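Local coordinates for uncharacterized protein (Parabacteroides distasonis, PDB 3LM3) that is of unknown function but is probably a glycoside hydrolase or carbohydrate deacetylase, at residues A[84-87]-A[88-92]; A[245-248]-A[249-253]. One frame throughout, in Å; residues are numbered along the deposited sequence.

Contact 1 of 2, residues A[84-87]-A[88-92]; sequences GRKN and YREIR
Lys86 and Glu90 sit one turn apart, and the extended lysine chain runs past the glutamate so that CE of Lys86 comes nearest OE2 of Glu90, at 3.0 Å. NZ of Lys86 stays 4.1 Å from OE2 of Glu90, near enough for attraction but beyond a salt bridge. With CG anti to the backbone N (chi1 173°), Lys86 brings that CG 3.7 Å from NH2 of Arg89. A lysine in place of Glu90 would add positive charge next to Lys86 and Arg89 and is likely to leave the Lys86 ammonium without its nearby carboxylate. This is the first turn of helix 86-102, with Arg85 as N-cap residue and the i to i+4 bonds beginning at Arg89 N to Arg85 O. In the conformer described here, Arg89 turns its guanidinium edge to two in-plane waters; both donate to Gly84 O, one bonded to NE, the other to NH2 of Arg89. Asn87 takes the cramped rotamer between N and carbonyl carbon (chi1 63°), bringing ND2 over one face of the Tyr88 ring, offset toward the rim and 3.4 Å from CE2 of Tyr88, amide and ring planes 57° apart. That ND2 is hydrogen-bonded to His51 O, Tyr88 OH to Arg30 O.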
loop_
_atom_site.group_PDB
_atom_site.type_symbol
_atom_site.label_atom_id
_atom_site.label_comp_id
_atom_site.label_asym_id
_atom_site.label_seq_id
_atom_site.Cartn_x
_atom_site.Cartn_y
_atom_site.Cartn_z
ATOM N N GLY A 84 22.429 16.629 -8.806
ATOM C CA GLY A 84 22.649 17.694 -9.765
ATOM C C GLY A 84 22.957 17.230 -11.169
ATOM O O GLY A 84 23.153 18.067 -12.058
ATOM N N ARG A 85 23.055 15.924 -11.376
ATOM C CA ARG A 85 23.351 15.391 -12.716
ATOM C C ARG A 85 22.201 15.567 -13.704
ATOM O O ARG A 85 21.037 15.664 -13.342
ATOM C CB ARG A 85 23.848 13.947 -12.664
ATOM C CG ARG A 85 25.230 13.862 -12.012
ATOM C CD ARG A 85 25.647 12.422 -11.754
ATOM N NE ARG A 85 24.912 11.887 -10.606
ATOM C CZ ARG A 85 25.166 10.720 -10.031
ATOM N NH1 ARG A 85 26.104 9.924 -10.538
ATOM N NH2 ARG A 85 24.464 10.333 -8.984
ATOM N N LYS A 86 22.547 15.639 -14.972
ATOM C CA LYS A 86 21.618 16.079 -15.993
ATOM C C LYS A 86 20.347 15.222 -16.066
ATOM O O LYS A 86 19.233 15.755 -16.210
ATOM C CB LYS A 86 22.328 16.101 -17.339
ATOM C CG LYS A 86 21.432 16.392 -18.517
ATOM C CD LYS A 86 22.248 16.575 -19.794
ATOM C CE LYS A 86 21.328 16.743 -20.990
ATOM N NZ LYS A 86 22.055 17.070 -22.238
ATOM N N ASN A 87 20.477 13.900 -15.934
ATOM C CA ASN A 87 19.296 13.036 -15.976
ATOM C C ASN A 87 18.294 13.356 -14.875
ATOM O O ASN A 87 17.084 13.452 -15.126
ATOM C CB ASN A 87 19.640 11.544 -15.989
ATOM C CG ASN A 87 20.367 11.074 -14.750
ATOM O OD1 ASN A 87 21.316 11.720 -14.272
ATOM N ND2 ASN A 87 19.974 9.909 -14.265
ATOM N N TYR A 88 18.793 13.524 -13.654
ATOM C CA TYR A 88 17.907 13.822 -12.536
ATOM C C TYR A 88 17.328 15.203 -12.668
ATOM O O TYR A 88 16.163 15.402 -12.360
ATOM C CB TYR A 88 18.566 13.585 -11.183
ATOM C CG TYR A 88 18.702 12.103 -10.933
ATOM C CD1 TYR A 88 17.597 11.308 -10.674
ATOM C CD2 TYR A 88 19.933 11.471 -11.037
ATOM C CE1 TYR A 88 17.703 9.935 -10.481
ATOM C CE2 TYR A 88 20.044 10.107 -10.853
ATOM C CZ TYR A 88 18.951 9.340 -10.570
ATOM O OH TYR A 88 19.051 7.966 -10.395
ATOM N N ARG A 89 18.090 16.158 -13.164
ATOM C CA ARG A 89 17.547 17.502 -13.393
ATOM C C ARG A 89 16.411 17.456 -14.430
ATOM O O ARG A 89 15.342 18.050 -14.214
ATOM C CB ARG A 89 18.638 18.477 -13.823
ATOM C CG ARG A 89 18.140 19.896 -14.024
ATOM C CD ARG A 89 19.302 20.894 -14.058
ATOM N NE ARG A 89 20.488 20.346 -14.732
ATOM C CZ ARG A 89 20.549 20.064 -16.031
ATOM N NH1 ARG A 89 19.484 20.265 -16.809
ATOM N NH2 ARG A 89 21.670 19.578 -16.555
ATOM N N GLU A 90 16.642 16.742 -15.531
ATOM C CA GLU A 90 15.645 16.585 -16.596
ATOM C C GLU A 90 14.389 15.887 -16.104
ATOM O O GLU A 90 13.262 16.267 -16.441
ATOM C CB GLU A 90 16.213 15.806 -17.792
ATOM C CG GLU A 90 17.270 16.547 -18.595
ATOM C CD GLU A 90 17.862 15.696 -19.725
ATOM O OE1 GLU A 90 17.884 14.437 -19.657
ATOM O OE2 GLU A 90 18.335 16.293 -20.695
ATOM N N ILE A 91 14.562 14.850 -15.296
ATOM C CA ILE A 91 13.417 14.155 -14.730
ATOM C C ILE A 91 12.631 15.074 -13.803
ATOM O O ILE A 91 11.387 15.100 -13.866
ATOM C CB ILE A 91 13.841 12.850 -13.997
ATOM C CG1 ILE A 91 14.278 11.823 -15.031
ATOM C CG2 ILE A 91 12.702 12.325 -13.154
ATOM C CD1 ILE A 91 15.106 10.652 -14.411
ATOM N N ARG A 92 13.300 15.820 -12.929
ATOM C CA ARG A 92 12.583 16.743 -12.071
ATOM C C ARG A 92 11.799 17.782 -12.911
ATOM O O ARG A 92 10.638 18.070 -12.618
ATOM C CB ARG A 92 13.500 17.452 -11.063
ATOM C CG ARG A 92 14.014 16.532 -9.930
ATOM C CD ARG A 92 14.737 17.281 -8.843
ATOM N NE ARG A 92 15.895 17.995 -9.336
ATOM C CZ ARG A 92 17.136 17.502 -9.403
ATOM N NH1 ARG A 92 17.421 16.262 -9.022
ATOM N NH2 ARG A 92 18.094 18.256 -9.874
HETATM O O HOH W 1 22.023 20.456 -12.136
HETATM O O HOH W 2 23.634 18.957 -14.590
#

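Contact 2 of 2, residues A[245-248]-A[249-253]; sequences GPIE and TYKGW
Pro246 O receives two backbone N-H groups: Lys251 N binds it at 3.0 Å, almost straight at 176°, in the i to i+5 bond of a pi-type widening, while Thr249 N makes a separate i to i+3 bond at 3.2 Å from above the carbonyl plane. The next i to i+5 bond, Gly252 N to Ile247 O, is more bent, at 136°. Glycine suits position 252, because a CB there would press tightly on that same Ile247 O. The hydroxyl of Thr249 turns back and donates to Gly245 O, with OG1 of Thr249 2.7 Å from that oxygen and above its carbonyl plane. It gets there because OG1 lies between the backbone N and the carbonyl carbon (chi1 59°), which sends CG2 alongside the Glu248 carbonyl instead. Pro246, which has no N-H to offer, lies in the approach to the short helix 247-253, ahead of helix 255-277, whose Val262 meets both Thr249 and Tyr250. Tyr250 turns a ring edge to Pro246, CD2 of Tyr250 lying 4.3 Å from CB of Pro246, an apolar contact; its hydroxyl reaches on to bond with His259. Lys251 folds at chi2 and chi3 so that its CE passes 3.6 Å from Ile247 O, and its amine is hydrogen-bonded to ND1 of His233. Further along the chain, Trp253 places one indole face against the Glu248 carbonyl oxygen, which is offset toward the rim and takes its hydrogen bond from NE of Arg242.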
loop_
_atom_site.group_PDB
_atom_site.type_symbol
_atom_site.label_atom_id
_atom_site.label_comp_id
_atom_site.label_asym_id
_atom_site.label_seq_id
_atom_site.Cartn_x
_atom_site.Cartn_y
_atom_site.Cartn_z
ATOM N N GLY A 245 0.806 -5.557 -8.139
ATOM C CA GLY A 245 2.150 -5.086 -8.425
ATOM C C GLY A 245 2.688 -5.793 -9.668
ATOM O O GLY A 245 2.501 -7.010 -9.845
ATOM N N PRO A 246 3.386 -5.077 -10.557
ATOM C CA PRO A 246 3.836 -5.670 -11.793
ATOM C C PRO A 246 4.938 -6.737 -11.689
ATOM O O PRO A 246 4.999 -7.618 -12.535
ATOM C CB PRO A 246 4.353 -4.448 -12.587
ATOM C CG PRO A 246 4.692 -3.452 -11.537
ATOM C CD PRO A 246 3.630 -3.617 -10.511
ATOM N N ILE A 247 5.792 -6.667 -10.672
ATOM C CA ILE A 247 6.930 -7.598 -10.555
ATOM C C ILE A 247 6.457 -9.051 -10.520
ATOM O O ILE A 247 6.978 -9.921 -11.241
ATOM C CB ILE A 247 7.792 -7.270 -9.321
ATOM C CG1 ILE A 247 8.573 -5.968 -9.572
ATOM C CG2 ILE A 247 8.741 -8.439 -8.960
ATOM C CD1 ILE A 247 9.573 -6.015 -10.745
ATOM N N GLU A 248 5.456 -9.316 -9.684
ATOM C CA GLU A 248 4.990 -10.681 -9.441
ATOM C C GLU A 248 3.931 -11.151 -10.427
ATOM O O GLU A 248 3.450 -12.294 -10.339
ATOM C CB GLU A 248 4.455 -10.807 -8.011
ATOM C CG GLU A 248 5.456 -10.478 -6.942
ATOM C CD GLU A 248 5.666 -9.012 -6.655
ATOM O OE1 GLU A 248 4.893 -8.170 -7.137
ATOM O OE2 GLU A 248 6.657 -8.722 -5.919
ATOM N N THR A 249 3.562 -10.280 -11.371
ATOM C CA THR A 249 2.479 -10.565 -12.309
ATOM C C THR A 249 2.947 -10.344 -13.748
ATOM O O THR A 249 3.465 -11.261 -14.378
ATOM C CB THR A 249 1.197 -9.751 -11.972
ATOM O OG1 THR A 249 1.477 -8.335 -12.007
ATOM C CG2 THR A 249 0.663 -10.154 -10.603
ATOM N N TYR A 250 2.800 -9.131 -14.278
ATOM C CA TYR A 250 3.240 -8.843 -15.633
ATOM C C TYR A 250 4.669 -9.329 -15.941
ATOM O O TYR A 250 4.903 -9.962 -16.981
ATOM C CB TYR A 250 3.153 -7.337 -15.919
ATOM C CG TYR A 250 1.732 -6.839 -15.982
ATOM C CD1 TYR A 250 0.908 -7.168 -17.043
ATOM C CD2 TYR A 250 1.213 -6.008 -14.997
ATOM C CE1 TYR A 250 -0.405 -6.729 -17.081
ATOM C CE2 TYR A 250 -0.128 -5.554 -15.046
ATOM C CZ TYR A 250 -0.919 -5.908 -16.080
ATOM O OH TYR A 250 -2.229 -5.480 -16.068
ATOM N N LYS A 251 5.609 -9.052 -15.047
ATOM C CA LYS A 251 7.010 -9.451 -15.249
ATOM C C LYS A 251 7.175 -10.944 -14.951
ATOM O O LYS A 251 7.566 -11.700 -15.821
ATOM C CB LYS A 251 7.922 -8.572 -14.413
ATOM C CG LYS A 251 9.401 -8.646 -14.756
ATOM C CD LYS A 251 10.093 -9.860 -14.211
ATOM C CE LYS A 251 10.216 -9.931 -12.699
ATOM N NZ LYS A 251 11.150 -11.071 -12.302
ATOM N N GLY A 252 6.845 -11.373 -13.735
ATOM C CA GLY A 252 7.083 -12.768 -13.355
ATOM C C GLY A 252 6.337 -13.829 -14.137
ATOM O O GLY A 252 6.858 -14.937 -14.384
ATOM N N TRP A 253 5.106 -13.510 -14.547
ATOM C CA TRP A 253 4.295 -14.474 -15.271
ATOM C C TRP A 253 4.230 -14.206 -16.776
ATOM O O TRP A 253 3.667 -15.011 -17.502
ATOM C CB TRP A 253 2.882 -14.456 -14.723
ATOM C CG TRP A 253 2.704 -14.943 -13.326
ATOM C CD1 TRP A 253 3.671 -15.263 -12.401
ATOM C CD2 TRP A 253 1.452 -15.185 -12.684
ATOM N NE1 TRP A 253 3.093 -15.727 -11.261
ATOM C CE2 TRP A 253 1.727 -15.662 -11.398
ATOM C CE3 TRP A 253 0.119 -15.066 -13.090
ATOM C CZ2 TRP A 253 0.728 -16.020 -10.509
ATOM C CZ3 TRP A 253 -0.875 -15.425 -12.211
ATOM C CH2 TRP A 253 -0.579 -15.875 -10.932
#

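Contacts 1 and 2 are separate helical stretches, their centres 29 Å apart and their nearest atoms about 17 Å, without touching; both belong to the DUF3863 part of the chain. Contact 1, on helix 86-102, lies about 28 Å from the centre of the chain and has more exposed residues: charged chains and bridging waters occupy its outer side, while Tyr88 and Ile91 are buried. Contact 2, on helix 247-253, is about 16 Å from that centre and has no exposed residue among those touching, and its proline, threonine and aromatic side chains meet neighbouring helices. The backbones differ too: regular i to i+4 bonding at 84-92, against a pi-type turn at 249-251.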